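Local coordinates for protein gdp-l-fucose synthetase (Naegleria fowleri, PDB 6AQZ) that binds NADP and probably makes GDP-L-fucose by epimerising and reducing a GDP-keto-sugar, at residues L238-W249 and F309-T319. Residues are numbered along the deposited sequence; the frame is centred on the assembly and turned at random.
Sequences LYSHDAARMLLW and FLRLNPTFQYT
Met246 is packed among Phe309, Phe316 and Tyr318, and this is the tight part of the contact. Met246 CE stands over the centre of the Phe309 ring, 3.7 Å from the centroid, a CH-pi contact. Met246 CG comes within 3.4 Å of Phe316 CZ. The bend at chi3 (83°) turns the Met246 methyl over the Phe309 face; SD makes Met-aromatic contacts with the Phe309 and Phe316 rings. Phe309 also directs its edge at the face of the Trp249 six-membered ring, planes at 67°. On Trp249, Asn313 ND2 lies over one face, 3.2 Å from Trp249 CD1, and Asn313 CB makes a CH-pi contact with the five-membered ring.

The polar end is built on Asp242. Both carboxylate oxygens are used on their syn sides: Asp242 OD2 accepts Thr319 N at 2.8 Å and Asp242 OD1 accepts Thr319 OG1. Asp242 OD1 is also met from above the carboxylate plane by Arg245 NH2, in a salt bridge of 2.7 Å. Arg245 NH2 also donates to Gln317 O at 2.7 Å, within the guanidinium plane, so two in-plane acceptors fix that plane's rotation. It lies nearly parallel to the Phe316 ring (9°), with Phe316 CZ over one face. Toward solvent the contact thins: the exposed Gln317 joins through its carbonyl.

The contact thus holds the end of helix 307-312 and the loop after it along helix 240-253, which succeeds strand 234-239 in the Rossmann-type domain. Strand 260-262 backs the apolar part through Ile260 and Leu262, and helix 35-46 packs against Ala243 and Leu247 through Phe36.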
loop_
_atom_site.group_PDB
_atom_site.type_symbol
_atom_site.label_atom_id
_atom_site.label_comp_id
_atom_site.label_asym_id
_atom_site.label_seq_id
_atom_site.Cartn_x
_atom_site.Cartn_y
_atom_site.Cartn_z
ATOM N N LEU A 238 -7.116 -12.050 -23.708
ATOM C CA LEU A 238 -8.045 -11.031 -24.189
ATOM C C LEU A 238 -7.366 -10.176 -25.242
ATOM O O LEU A 238 -6.337 -9.551 -24.965
ATOM C CB LEU A 238 -8.564 -10.158 -23.039
ATOM C CG LEU A 238 -9.627 -9.121 -23.409
ATOM C CD1 LEU A 238 -10.860 -9.823 -24.022
ATOM C CD2 LEU A 238 -10.011 -8.299 -22.179
ATOM N N TYR A 239 -7.946 -10.152 -26.445
ATOM C CA TYR A 239 -7.455 -9.299 -27.524
ATOM C C TYR A 239 -7.522 -7.835 -27.121
ATOM O O TYR A 239 -8.565 -7.348 -26.678
ATOM C CB TYR A 239 -8.290 -9.534 -28.790
ATOM C CG TYR A 239 -7.768 -8.902 -30.065
ATOM C CD1 TYR A 239 -6.405 -8.701 -30.265
ATOM C CD2 TYR A 239 -8.643 -8.547 -31.092
ATOM C CE1 TYR A 239 -5.930 -8.141 -31.442
ATOM C CE2 TYR A 239 -8.180 -7.991 -32.285
ATOM C CZ TYR A 239 -6.821 -7.790 -32.455
ATOM O OH TYR A 239 -6.344 -7.233 -33.618
ATOM N N SER A 240 -6.422 -7.115 -27.335
ATOM C CA SER A 240 -6.376 -5.726 -26.900
ATOM C C SER A 240 -7.466 -4.868 -27.540
ATOM O O SER A 240 -7.991 -3.963 -26.884
ATOM C CB SER A 240 -4.990 -5.151 -27.179
ATOM O OG SER A 240 -4.746 -5.112 -28.567
ATOM N N HIS A 241 -7.833 -5.120 -28.805
ATOM C CA HIS A 241 -8.919 -4.325 -29.381
ATOM C C HIS A 241 -10.250 -4.598 -28.668
ATOM O O HIS A 241 -11.042 -3.674 -28.435
ATOM C CB HIS A 241 -9.045 -4.592 -30.878
ATOM C CG HIS A 241 -7.874 -4.113 -31.669
ATOM N ND1 HIS A 241 -7.786 -4.265 -33.036
ATOM C CD2 HIS A 241 -6.738 -3.484 -31.286
ATOM C CE1 HIS A 241 -6.649 -3.748 -33.462
ATOM N NE2 HIS A 241 -5.990 -3.275 -32.419
ATOM N N ASP A 242 -10.503 -5.856 -28.298
ATOM C CA ASP A 242 -11.678 -6.158 -27.491
ATOM C C ASP A 242 -11.599 -5.485 -26.118
ATOM O O ASP A 242 -12.578 -4.878 -25.657
ATOM C CB ASP A 242 -11.827 -7.666 -27.333
ATOM C CG ASP A 242 -12.229 -8.350 -28.593
ATOM O OD1 ASP A 242 -12.568 -7.665 -29.590
ATOM O OD2 ASP A 242 -12.224 -9.597 -28.570
ATOM N N ALA A 243 -10.437 -5.559 -25.463
ATOM C CA ALA A 243 -10.278 -4.896 -24.168
ATOM C C ALA A 243 -10.535 -3.400 -24.287
ATOM O O ALA A 243 -11.135 -2.791 -23.388
ATOM C CB ALA A 243 -8.875 -5.140 -23.604
ATOM N N ALA A 244 -10.091 -2.796 -25.402
ATOM C CA ALA A 244 -10.310 -1.371 -25.630
ATOM C C ALA A 244 -11.800 -1.032 -25.750
ATOM O O ALA A 244 -12.232 0.042 -25.309
ATOM C CB ALA A 244 -9.549 -0.921 -26.889
ATOM N N ARG A 245 -12.588 -1.896 -26.406
ATOM C CA ARG A 245 -14.027 -1.670 -26.498
ATOM C C ARG A 245 -14.701 -1.838 -25.131
ATOM O O ARG A 245 -15.583 -1.049 -24.759
ATOM C CB ARG A 245 -14.644 -2.615 -27.538
ATOM C CG ARG A 245 -14.272 -2.284 -28.985
ATOM C CD ARG A 245 -15.111 -3.075 -29.980
ATOM N NE ARG A 245 -14.755 -4.486 -29.960
ATOM C CZ ARG A 245 -15.593 -5.492 -29.729
ATOM N NH1 ARG A 245 -16.881 -5.268 -29.472
ATOM N NH2 ARG A 245 -15.123 -6.732 -29.751
ATOM N N MET A 246 -14.284 -2.855 -24.369
ATOM C CA MET A 246 -14.789 -3.037 -23.016
ATOM C C MET A 246 -14.410 -1.860 -22.134
ATOM O O MET A 246 -15.221 -1.398 -21.315
ATOM C CB MET A 246 -14.233 -4.331 -22.429
ATOM C CG MET A 246 -14.543 -5.520 -23.285
ATOM S SD MET A 246 -13.605 -6.986 -22.846
ATOM C CE MET A 246 -14.578 -7.635 -21.496
ATOM N N LEU A 247 -13.187 -1.357 -22.292
ATOM C CA LEU A 247 -12.785 -0.186 -21.518
ATOM C C LEU A 247 -13.619 1.024 -21.912
ATOM O O LEU A 247 -14.030 1.812 -21.051
ATOM C CB LEU A 247 -11.289 0.094 -21.702
ATOM C CG LEU A 247 -10.627 1.357 -21.135
ATOM C CD1 LEU A 247 -10.751 1.442 -19.585
ATOM C CD2 LEU A 247 -9.172 1.361 -21.507
ATOM N N LEU A 248 -13.860 1.204 -23.219
ATOM C CA LEU A 248 -14.650 2.351 -23.657
ATOM C C LEU A 248 -16.103 2.245 -23.192
ATOM O O LEU A 248 -16.691 3.243 -22.760
ATOM C CB LEU A 248 -14.549 2.512 -25.168
ATOM C CG LEU A 248 -13.145 3.014 -25.532
ATOM C CD1 LEU A 248 -12.907 2.977 -27.042
ATOM C CD2 LEU A 248 -12.848 4.393 -24.949
ATOM N N TRP A 249 -16.693 1.052 -23.265
ATOM C CA TRP A 249 -18.006 0.860 -22.660
ATOM C C TRP A 249 -17.998 1.260 -21.181
ATOM O O TRP A 249 -18.921 1.926 -20.703
ATOM C CB TRP A 249 -18.447 -0.597 -22.831
ATOM C CG TRP A 249 -19.709 -0.900 -22.133
ATOM C CD1 TRP A 249 -20.970 -0.857 -22.653
ATOM C CD2 TRP A 249 -19.856 -1.283 -20.758
ATOM N NE1 TRP A 249 -21.894 -1.186 -21.691
ATOM C CE2 TRP A 249 -21.239 -1.459 -20.518
ATOM C CE3 TRP A 249 -18.953 -1.494 -19.708
ATOM C CZ2 TRP A 249 -21.743 -1.844 -19.274
ATOM C CZ3 TRP A 249 -19.456 -1.869 -18.455
ATOM C CH2 TRP A 249 -20.838 -2.033 -18.255
ATOM N N PHE A 309 -19.106 -8.162 -16.045
ATOM C CA PHE A 309 -19.232 -7.572 -17.368
ATOM C C PHE A 309 -20.278 -8.309 -18.195
ATOM O O PHE A 309 -21.068 -7.688 -18.918
ATOM C CB PHE A 309 -17.863 -7.585 -18.073
ATOM C CG PHE A 309 -17.843 -6.815 -19.341
ATOM C CD1 PHE A 309 -18.254 -7.402 -20.527
ATOM C CD2 PHE A 309 -17.455 -5.486 -19.348
ATOM C CE1 PHE A 309 -18.240 -6.683 -21.720
ATOM C CE2 PHE A 309 -17.447 -4.754 -20.542
ATOM C CZ PHE A 309 -17.842 -5.358 -21.727
ATOM N N LEU A 310 -20.325 -9.637 -18.069
ATOM C CA LEU A 310 -21.328 -10.406 -18.794
ATOM C C LEU A 310 -22.735 -10.043 -18.331
ATOM O O LEU A 310 -23.672 -10.003 -19.130
ATOM C CB LEU A 310 -21.055 -11.896 -18.610
ATOM C CG LEU A 310 -22.116 -12.792 -19.227
ATOM C CD1 LEU A 310 -21.951 -12.789 -20.738
ATOM C CD2 LEU A 310 -22.008 -14.183 -18.660
ATOM N N ARG A 311 -22.905 -9.782 -17.041
ATOM C CA ARG A 311 -24.205 -9.370 -16.531
ATOM C C ARG A 311 -24.512 -7.919 -16.896
ATOM O O ARG A 311 -25.666 -7.581 -17.175
ATOM C CB ARG A 311 -24.261 -9.610 -15.016
ATOM C CG ARG A 311 -25.291 -8.797 -14.265
ATOM C CD ARG A 311 -25.346 -9.153 -12.756
ATOM N NE ARG A 311 -24.186 -8.659 -12.004
ATOM C CZ ARG A 311 -24.040 -7.392 -11.622
ATOM N NH1 ARG A 311 -24.967 -6.488 -11.928
ATOM N NH2 ARG A 311 -22.972 -7.020 -10.932
ATOM N N LEU A 312 -23.504 -7.043 -16.898
ATOM C CA LEU A 312 -23.780 -5.636 -17.163
ATOM C C LEU A 312 -23.856 -5.331 -18.655
ATOM O O LEU A 312 -24.556 -4.394 -19.056
ATOM C CB LEU A 312 -22.720 -4.760 -16.494
ATOM C CG LEU A 312 -22.930 -4.744 -14.978
ATOM C CD1 LEU A 312 -21.975 -3.802 -14.282
ATOM C CD2 LEU A 312 -24.391 -4.379 -14.686
ATOM N N ASN A 313 -23.197 -6.125 -19.494
ATOM C CA ASN A 313 -23.159 -5.877 -20.934
ATOM C C ASN A 313 -23.329 -7.209 -21.648
ATOM O O ASN A 313 -22.398 -7.723 -22.277
ATOM C CB ASN A 313 -21.849 -5.179 -21.314
ATOM C CG ASN A 313 -21.842 -4.630 -22.730
ATOM O OD1 ASN A 313 -22.841 -4.693 -23.454
ATOM N ND2 ASN A 313 -20.716 -4.028 -23.111
ATOM N N PRO A 314 -24.533 -7.797 -21.574
ATOM C CA PRO A 314 -24.711 -9.158 -22.107
ATOM C C PRO A 314 -24.557 -9.271 -23.616
ATOM O O PRO A 314 -24.154 -10.346 -24.081
ATOM C CB PRO A 314 -26.133 -9.535 -21.654
ATOM C CG PRO A 314 -26.833 -8.227 -21.417
ATOM C CD PRO A 314 -25.752 -7.300 -20.901
ATOM N N THR A 315 -24.808 -8.215 -24.394
ATOM C CA THR A 315 -24.711 -8.347 -25.848
ATOM C C THR A 315 -23.299 -8.119 -26.388
ATOM O O THR A 315 -23.127 -8.025 -27.608
ATOM C CB THR A 315 -25.636 -7.367 -26.580
ATOM O OG1 THR A 315 -25.209 -6.025 -26.308
ATOM C CG2 THR A 315 -27.117 -7.569 -26.228
ATOM N N PHE A 316 -22.285 -8.029 -25.529
ATOM C CA PHE A 316 -20.949 -7.739 -26.030
ATOM C C PHE A 316 -20.413 -8.889 -26.875
ATOM O O PHE A 316 -20.506 -10.057 -26.489
ATOM C CB PHE A 316 -19.991 -7.441 -24.887
ATOM C CG PHE A 316 -18.623 -7.058 -25.350
ATOM C CD1 PHE A 316 -18.350 -5.748 -25.711
ATOM C CD2 PHE A 316 -17.607 -7.997 -25.422
ATOM C CE1 PHE A 316 -17.077 -5.373 -26.130
ATOM C CE2 PHE A 316 -16.342 -7.627 -25.825
ATOM C CZ PHE A 316 -16.074 -6.316 -26.194
ATOM N N GLN A 317 -19.831 -8.545 -28.021
ATOM C CA GLN A 317 -19.303 -9.502 -28.988
ATOM C C GLN A 317 -17.781 -9.472 -28.951
ATOM O O GLN A 317 -17.174 -8.400 -29.078
ATOM C CB GLN A 317 -19.802 -9.187 -30.397
ATOM C CG GLN A 317 -21.310 -9.262 -30.576
ATOM C CD GLN A 317 -21.833 -10.689 -30.640
ATOM O OE1 GLN A 317 -21.464 -11.541 -29.828
ATOM N NE2 GLN A 317 -22.704 -10.953 -31.610
ATOM N N TYR A 318 -17.175 -10.631 -28.707
ATOM C CA TYR A 318 -15.727 -10.793 -28.736
ATOM C C TYR A 318 -15.229 -11.097 -30.161
ATOM O O TYR A 318 -15.973 -11.565 -31.029
ATOM C CB TYR A 318 -15.286 -11.919 -27.793
ATOM C CG TYR A 318 -15.481 -11.682 -26.304
ATOM C CD1 TYR A 318 -14.656 -10.808 -25.599
ATOM C CD2 TYR A 318 -16.455 -12.370 -25.593
ATOM C CE1 TYR A 318 -14.821 -10.594 -24.232
ATOM C CE2 TYR A 318 -16.626 -12.169 -24.219
ATOM C CZ TYR A 318 -15.808 -11.278 -23.543
ATOM O OH TYR A 318 -15.976 -11.078 -22.182
ATOM N N THR A 319 -13.942 -10.820 -30.388
ATOM C CA THR A 319 -13.252 -11.297 -31.589
ATOM C C THR A 319 -12.832 -12.748 -31.374
ATOM O O THR A 319 -12.231 -13.059 -30.343
ATOM C CB THR A 319 -11.996 -10.463 -31.889
ATOM O OG1 THR A 319 -12.322 -9.075 -32.021
ATOM C CG2 THR A 319 -11.309 -10.960 -33.173
#